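Local structure of dual specificity phosphatase 28 (Homo sapiens, 5Y15) at residues V66-Q76 and V84-F92. The protein is an atypical dual-specificity protein phosphatase that dephosphorylates a synthetic aryl phosphate in vitro but has almost no activity on phosphotyrosine. The protein carries 2 engineered substitutions. Residues are numbered along the deposited sequence; the frame is centred on the assembly and turned at random.
Sequences VTLCVNVSRQQ and VAELRVPVF
Arg88 and Asn71, on adjacent parallel strands, illustrate how a strand pair can fix the loop that follows it. The backbones are joined in parallel alternation, Cys69 bonding to Ala85 and Leu87, and Asn71 to Leu87 and Val89 (Asn71 O to Val89 N, 2.8 Å). A water bridges Thr67 O and Ala85 N where the strands splay.

Along Arg88, CB lies near Asn71 O, and CG, anti to the backbone N (chi1 170°), passes 3.3 Å from Ser73 O. CD stays beside that oxygen, and a bend at chi3 (-49°) turns the guanidinium edge to the loop carbonyls. NH1 bonds to Ser73 O (3.1 Å) from above the carbonyl plane, while NH1 and NH2 together grip Gln76 O end-on, NH2 at 2.8 Å. Asn71 ND2 sits over one face of the guanidinium without hydrogen bonding to it, the amide plane inclined by 55°. ND2 gives one hydrogen to Gln76 O and the other to Glu86 OE2 (3.1 Å), whose carboxylate is almost coplanar with the amide; Asn71 OD1 accepts from Ser73 OG, which accepts from Gln76 N, forming an ST motif.

Farther along, Arg74 CD lies over the Phe92 face (CH-pi, 3.6 Å to the ring centroid), and Pro90 O sits over the Arg74 guanidinium, itself salt-bridged to Glu97.

Three N-H groups converging on Gln76 O probably polarise that carbonyl. Glu86, whose closer charge partner is Arg88 of the second subunit, where the sheet continues antiparallel, probably also offsets part of the same-chain Arg88 charge through a long, out-of-plane salt bridge. This polar network pins the loop after strand 66-71 to strand 85-88; the side chain of Val72 lies about 5 Å from that of Ser124, the engineered residue at the inferred phosphocysteine position.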
ATOM      1  N   VAL A  66      -1.115  13.982   5.450  1.00 53.25           N
ATOM      2  CA  VAL A  66      -1.399  12.617   5.050  1.00 40.82           C
ATOM      3  C   VAL A  66      -0.533  12.287   3.850  1.00 40.21           C
ATOM      4  O   VAL A  66      -0.544  12.994   2.839  1.00 50.16           O
ATOM      5  CB  VAL A  66      -2.893  12.443   4.752  1.00 47.21           C
ATOM      6  CG1 VAL A  66      -3.144  11.125   4.032  1.00 47.13           C
ATOM      7  CG2 VAL A  66      -3.675  12.466   6.063  1.00 42.71           C
ATOM      8  N   THR A  67       0.244  11.221   3.967  1.00 37.38           N
ATOM      9  CA  THR A  67       1.116  10.787   2.899  1.00 37.62           C
ATOM     10  C   THR A  67       0.706   9.435   2.349  1.00 35.04           C
ATOM     11  O   THR A  67       1.343   8.948   1.406  1.00 42.24           O
ATOM     12  CB  THR A  67       2.567  10.714   3.390  1.00 46.02           C
ATOM     13  OG1 THR A  67       2.629   9.804   4.479  1.00 43.60           O
ATOM     14  CG2 THR A  67       3.034  12.081   3.884  1.00 41.45           C
ATOM     15  N   LEU A  68      -0.334   8.814   2.909  1.00 30.98           N
ATOM     16  CA  LEU A  68      -0.822   7.546   2.386  1.00 38.21           C
ATOM     17  C   LEU A  68      -2.317   7.482   2.610  1.00 36.79           C
ATOM     18  O   LEU A  68      -2.770   7.700   3.735  1.00 38.12           O
ATOM     19  CB  LEU A  68      -0.142   6.353   3.073  1.00 33.71           C
ATOM     20  CG  LEU A  68      -0.694   4.962   2.748  1.00 40.51           C
ATOM     21  CD1 LEU A  68      -0.271   4.547   1.359  1.00 36.61           C
ATOM     22  CD2 LEU A  68      -0.275   3.909   3.777  1.00 27.29           C
ATOM     23  N   CYS A  69      -3.073   7.205   1.546  1.00 35.99           N
ATOM     24  CA  CYS A  69      -4.510   6.957   1.631  1.00 34.98           C
ATOM     25  C   CYS A  69      -4.755   5.465   1.479  1.00 30.17           C
ATOM     26  O   CYS A  69      -4.294   4.855   0.509  1.00 41.79           O
ATOM     27  CB  CYS A  69      -5.275   7.716   0.533  1.00 37.82           C
ATOM     28  SG  CYS A  69      -5.126   9.503   0.694  1.00 49.59           S
ATOM     29  N   VAL A  70      -5.508   4.889   2.402  1.00 30.34           N
ATOM     30  CA  VAL A  70      -5.864   3.481   2.338  1.00 29.46           C
ATOM     31  C   VAL A  70      -7.333   3.434   1.974  1.00 34.12           C
ATOM     32  O   VAL A  70      -8.195   3.745   2.808  1.00 28.00           O
ATOM     33  CB  VAL A  70      -5.595   2.740   3.656  1.00 31.35           C
ATOM     34  CG1 VAL A  70      -5.940   1.240   3.507  1.00 20.72           C
ATOM     35  CG2 VAL A  70      -4.131   2.932   4.110  1.00 26.28           C
ATOM     36  N   ASN A  71      -7.611   3.022   0.740  1.00 29.83           N
ATOM     37  CA  ASN A  71      -8.961   2.977   0.172  1.00 26.61           C
ATOM     38  C   ASN A  71      -9.429   1.548   0.365  1.00 28.71           C
ATOM     39  O   ASN A  71      -9.010   0.654  -0.366  1.00 39.26           O
ATOM     40  CB  ASN A  71      -8.894   3.388  -1.300  1.00 34.93           C
ATOM     41  CG  ASN A  71     -10.264   3.429  -2.015  1.00 36.61           C
ATOM     42  OD1 ASN A  71     -11.287   2.941  -1.529  1.00 36.73           O
ATOM     43  ND2 ASN A  71     -10.253   3.994  -3.210  1.00 38.05           N
ATOM     44  N   VAL A  72     -10.258   1.311   1.377  1.00 26.35           N
ATOM     45  CA  VAL A  72     -10.729  -0.056   1.676  1.00 24.94           C
ATOM     46  C   VAL A  72     -12.052  -0.233   0.946  1.00 37.68           C
ATOM     47  O   VAL A  72     -13.150  -0.132   1.512  1.00 27.67           O
ATOM     48  CB  VAL A  72     -10.847  -0.302   3.184  1.00 28.13           C
ATOM     49  CG1 VAL A  72     -10.870  -1.811   3.474  1.00 24.78           C
ATOM     50  CG2 VAL A  72      -9.705   0.413   3.950  1.00 22.75           C
ATOM     51  N   SER A  73     -11.964  -0.570  -0.343  1.00 32.57           N
ATOM     52  CA  SER A  73     -13.161  -0.815  -1.139  1.00 31.80           C
ATOM     53  C   SER A  73     -12.756  -1.324  -2.505  1.00 31.37           C
ATOM     54  O   SER A  73     -11.617  -1.158  -2.939  1.00 35.37           O
ATOM     55  CB  SER A  73     -13.999   0.446  -1.331  1.00 25.48           C
ATOM     56  OG  SER A  73     -13.353   1.248  -2.291  1.00 25.31           O
ATOM     57  N   ARG A  74     -13.740  -1.850  -3.226  1.00 34.73           N
ATOM     58  CA  ARG A  74     -13.480  -2.286  -4.584  1.00 38.54           C
ATOM     59  C   ARG A  74     -13.814  -1.213  -5.591  1.00 36.18           C
ATOM     60  O   ARG A  74     -13.165  -1.154  -6.638  1.00 39.56           O
ATOM     61  CB  ARG A  74     -14.297  -3.538  -4.900  1.00 37.15           C
ATOM     62  CG  ARG A  74     -13.928  -4.724  -4.046  1.00 31.73           C
ATOM     63  CD  ARG A  74     -14.707  -5.928  -4.502  1.00 43.16           C
ATOM     64  NE  ARG A  74     -14.444  -7.116  -3.700  1.00 35.71           N
ATOM     65  CZ  ARG A  74     -13.647  -8.101  -4.091  1.00 45.15           C
ATOM     66  NH1 ARG A  74     -13.025  -8.012  -5.262  1.00 53.91           N
ATOM     67  NH2 ARG A  74     -13.459  -9.164  -3.318  1.00 39.12           N
ATOM     68  N   GLN A  75     -14.709  -0.282  -5.245  1.00 41.74           N
ATOM     69  CA  GLN A  75     -15.256   0.623  -6.242  1.00 41.55           C
ATOM     70  C   GLN A  75     -15.214   2.075  -5.827  1.00 46.43           C
ATOM     71  O   GLN A  75     -15.660   2.911  -6.614  1.00 36.37           O
ATOM     72  CB  GLN A  75     -16.741   0.303  -6.518  1.00 45.66           C
ATOM     73  CG  GLN A  75     -17.091  -1.119  -6.899  1.00 38.88           C
ATOM     74  CD  GLN A  75     -16.336  -1.613  -8.099  1.00 53.31           C
ATOM     75  OE1 GLN A  75     -15.826  -0.821  -8.898  1.00 51.30           O
ATOM     76  NE2 GLN A  75     -16.272  -2.933  -8.252  1.00 47.26           N
ATOM     77  N   GLN A  76     -14.555   2.429  -4.665  1.00 29.87           N
ATOM     78  CA  GLN A  76     -14.593   3.850  -4.368  1.00 33.92           C
ATOM     79  C   GLN A  76     -13.378   4.520  -4.984  1.00 34.64           C
ATOM     80  O   GLN A  76     -12.322   3.895  -5.109  1.00 39.99           O
ATOM     81  CB  GLN A  76     -14.618   4.122  -2.852  1.00 35.65           C
ATOM     82  CG  GLN A  76     -15.853   3.581  -2.123  1.00 33.53           C
ATOM     83  CD  GLN A  76     -17.128   4.348  -2.468  1.00 40.13           C
ATOM     84  OE1 GLN A  76     -17.144   5.584  -2.483  1.00 36.30           O
ATOM     85  NE2 GLN A  76     -18.202   3.611  -2.754  1.00 34.61           N
ATOM     86  N   VAL A  84      -0.004  11.800  -3.611  1.00 62.18           N
ATOM     87  CA  VAL A  84      -0.153  11.009  -2.397  1.00 61.69           C
ATOM     88  C   VAL A  84      -0.349   9.557  -2.804  1.00 59.18           C
ATOM     89  O   VAL A  84      -1.291   9.235  -3.539  1.00 39.99           O
ATOM     90  CB  VAL A  84      -1.329  11.504  -1.544  1.00 59.34           C
ATOM     91  CG1 VAL A  84      -1.531  10.597  -0.341  1.00 43.46           C
ATOM     92  CG2 VAL A  84      -1.095  12.946  -1.117  1.00 68.08           C
ATOM     93  N   ALA A  85       0.540   8.685  -2.327  1.00 52.54           N
ATOM     94  CA  ALA A  85       0.422   7.264  -2.617  1.00 49.15           C
ATOM     95  C   ALA A  85      -0.907   6.748  -2.085  1.00 34.95           C
ATOM     96  O   ALA A  85      -1.424   7.239  -1.087  1.00 32.61           O
ATOM     97  CB  ALA A  85       1.590   6.500  -1.980  1.00 45.24           C
ATOM     98  N   GLU A  86      -1.474   5.762  -2.785  1.00 33.65           N
ATOM     99  CA  GLU A  86      -2.780   5.206  -2.448  1.00 36.50           C
ATOM    100  C   GLU A  86      -2.715   3.692  -2.514  1.00 36.36           C
ATOM    101  O   GLU A  86      -2.262   3.124  -3.517  1.00 33.22           O
ATOM    102  CB  GLU A  86      -3.899   5.680  -3.413  1.00 36.94           C
ATOM    103  CG  GLU A  86      -5.179   4.795  -3.314  1.00 41.94           C
ATOM    104  CD  GLU A  86      -6.211   5.001  -4.461  1.00 65.82           C
ATOM    105  OE1 GLU A  86      -5.867   5.618  -5.497  1.00 52.55           O
ATOM    106  OE2 GLU A  86      -7.367   4.505  -4.341  1.00 45.14           O
ATOM    107  N   LEU A  87      -3.185   3.049  -1.454  1.00 35.23           N
ATOM    108  CA  LEU A  87      -3.270   1.598  -1.380  1.00 34.30           C
ATOM    109  C   LEU A  87      -4.743   1.223  -1.382  1.00 34.81           C
ATOM    110  O   LEU A  87      -5.479   1.621  -0.470  1.00 32.38           O
ATOM    111  CB  LEU A  87      -2.569   1.073  -0.117  1.00 29.94           C
ATOM    112  CG  LEU A  87      -2.821  -0.399   0.225  1.00 27.29           C
ATOM    113  CD1 LEU A  87      -2.202  -1.296  -0.812  1.00 24.01           C
ATOM    114  CD2 LEU A  87      -2.236  -0.718   1.608  1.00 32.69           C
ATOM    115  N   ARG A  88      -5.172   0.453  -2.385  1.00 26.07           N
ATOM    116  CA  ARG A  88      -6.544  -0.019  -2.433  1.00 22.89           C
ATOM    117  C   ARG A  88      -6.570  -1.421  -1.862  1.00 22.00           C
ATOM    118  O   ARG A  88      -5.784  -2.278  -2.281  1.00 26.05           O
ATOM    119  CB  ARG A  88      -7.112  -0.037  -3.866  1.00 34.94           C
ATOM    120  CG  ARG A  88      -8.477  -0.774  -3.957  1.00 24.39           C
ATOM    121  CD  ARG A  88      -9.155  -0.736  -5.369  1.00 25.37           C
ATOM    122  NE  ARG A  88      -9.202   0.595  -5.951  1.00 30.48           N
ATOM    123  CZ  ARG A  88     -10.216   1.439  -5.775  1.00 34.14           C
ATOM    124  NH1 ARG A  88     -11.251   1.081  -5.012  1.00 25.41           N
ATOM    125  NH2 ARG A  88     -10.185   2.638  -6.339  1.00 28.52           N
ATOM    126  N   VAL A  89      -7.459  -1.641  -0.900  1.00 26.07           N
ATOM    127  CA  VAL A  89      -7.706  -2.945  -0.296  1.00 26.76           C
ATOM    128  C   VAL A  89      -9.066  -3.399  -0.796  1.00 31.65           C
ATOM    129  O   VAL A  89     -10.093  -2.934  -0.293  1.00 30.63           O
ATOM    130  CB  VAL A  89      -7.625  -2.847   1.236  1.00 32.17           C
ATOM    131  CG1 VAL A  89      -7.915  -4.181   1.925  1.00 23.91           C
ATOM    132  CG2 VAL A  89      -6.257  -2.371   1.600  1.00 23.06           C
ATOM    133  N   PRO A  90      -9.110  -4.274  -1.795  1.00 35.28           N
ATOM    134  CA  PRO A  90     -10.357  -4.521  -2.534  1.00 33.19           C
ATOM    135  C   PRO A  90     -11.318  -5.463  -1.848  1.00 37.49           C
ATOM    136  O   PRO A  90     -11.224  -6.684  -2.026  1.00 40.09           O
ATOM    137  CB  PRO A  90      -9.871  -5.118  -3.862  1.00 30.49           C
ATOM    138  CG  PRO A  90      -8.504  -5.613  -3.624  1.00 33.90           C
ATOM    139  CD  PRO A  90      -8.007  -5.120  -2.268  1.00 37.86           C
ATOM    140  N   VAL A  91     -12.222  -4.925  -1.037  1.00 31.22           N
ATOM    141  CA  VAL A  91     -13.262  -5.731  -0.414  1.00 28.18           C
ATOM    142  C   VAL A  91     -14.548  -4.931  -0.436  1.00 35.79           C
ATOM    143  O   VAL A  91     -14.541  -3.699  -0.358  1.00 33.08           O
ATOM    144  CB  VAL A  91     -12.934  -6.163   1.051  1.00 42.31           C
ATOM    145  CG1 VAL A  91     -11.790  -7.142   1.105  1.00 34.73           C
ATOM    146  CG2 VAL A  91     -12.628  -4.932   1.939  1.00 23.40           C
ATOM    147  N   PHE A  92     -15.661  -5.646  -0.579  1.00 41.40           N
ATOM    148  CA  PHE A  92     -16.943  -5.020  -0.331  1.00 41.24           C
ATOM    149  C   PHE A  92     -17.190  -5.043   1.171  1.00 41.28           C
ATOM    150  O   PHE A  92     -16.594  -5.824   1.917  1.00 34.90           O
ATOM    151  CB  PHE A  92     -18.105  -5.760  -1.024  1.00 40.96           C
ATOM    152  CG  PHE A  92     -18.158  -5.608  -2.533  1.00 37.88           C
ATOM    153  CD1 PHE A  92     -18.290  -4.363  -3.126  1.00 46.95           C
ATOM    154  CD2 PHE A  92     -18.129  -6.725  -3.343  1.00 38.38           C
ATOM    155  CE1 PHE A  92     -18.358  -4.233  -4.509  1.00 46.36           C
ATOM    156  CE2 PHE A  92     -18.200  -6.612  -4.739  1.00 43.96           C
ATOM    157  CZ  PHE A  92     -18.311  -5.359  -5.317  1.00 46.38           C
TER
HETATM  158  O   HOH W   1       3.099   9.145  -0.998  1.00 50.87           O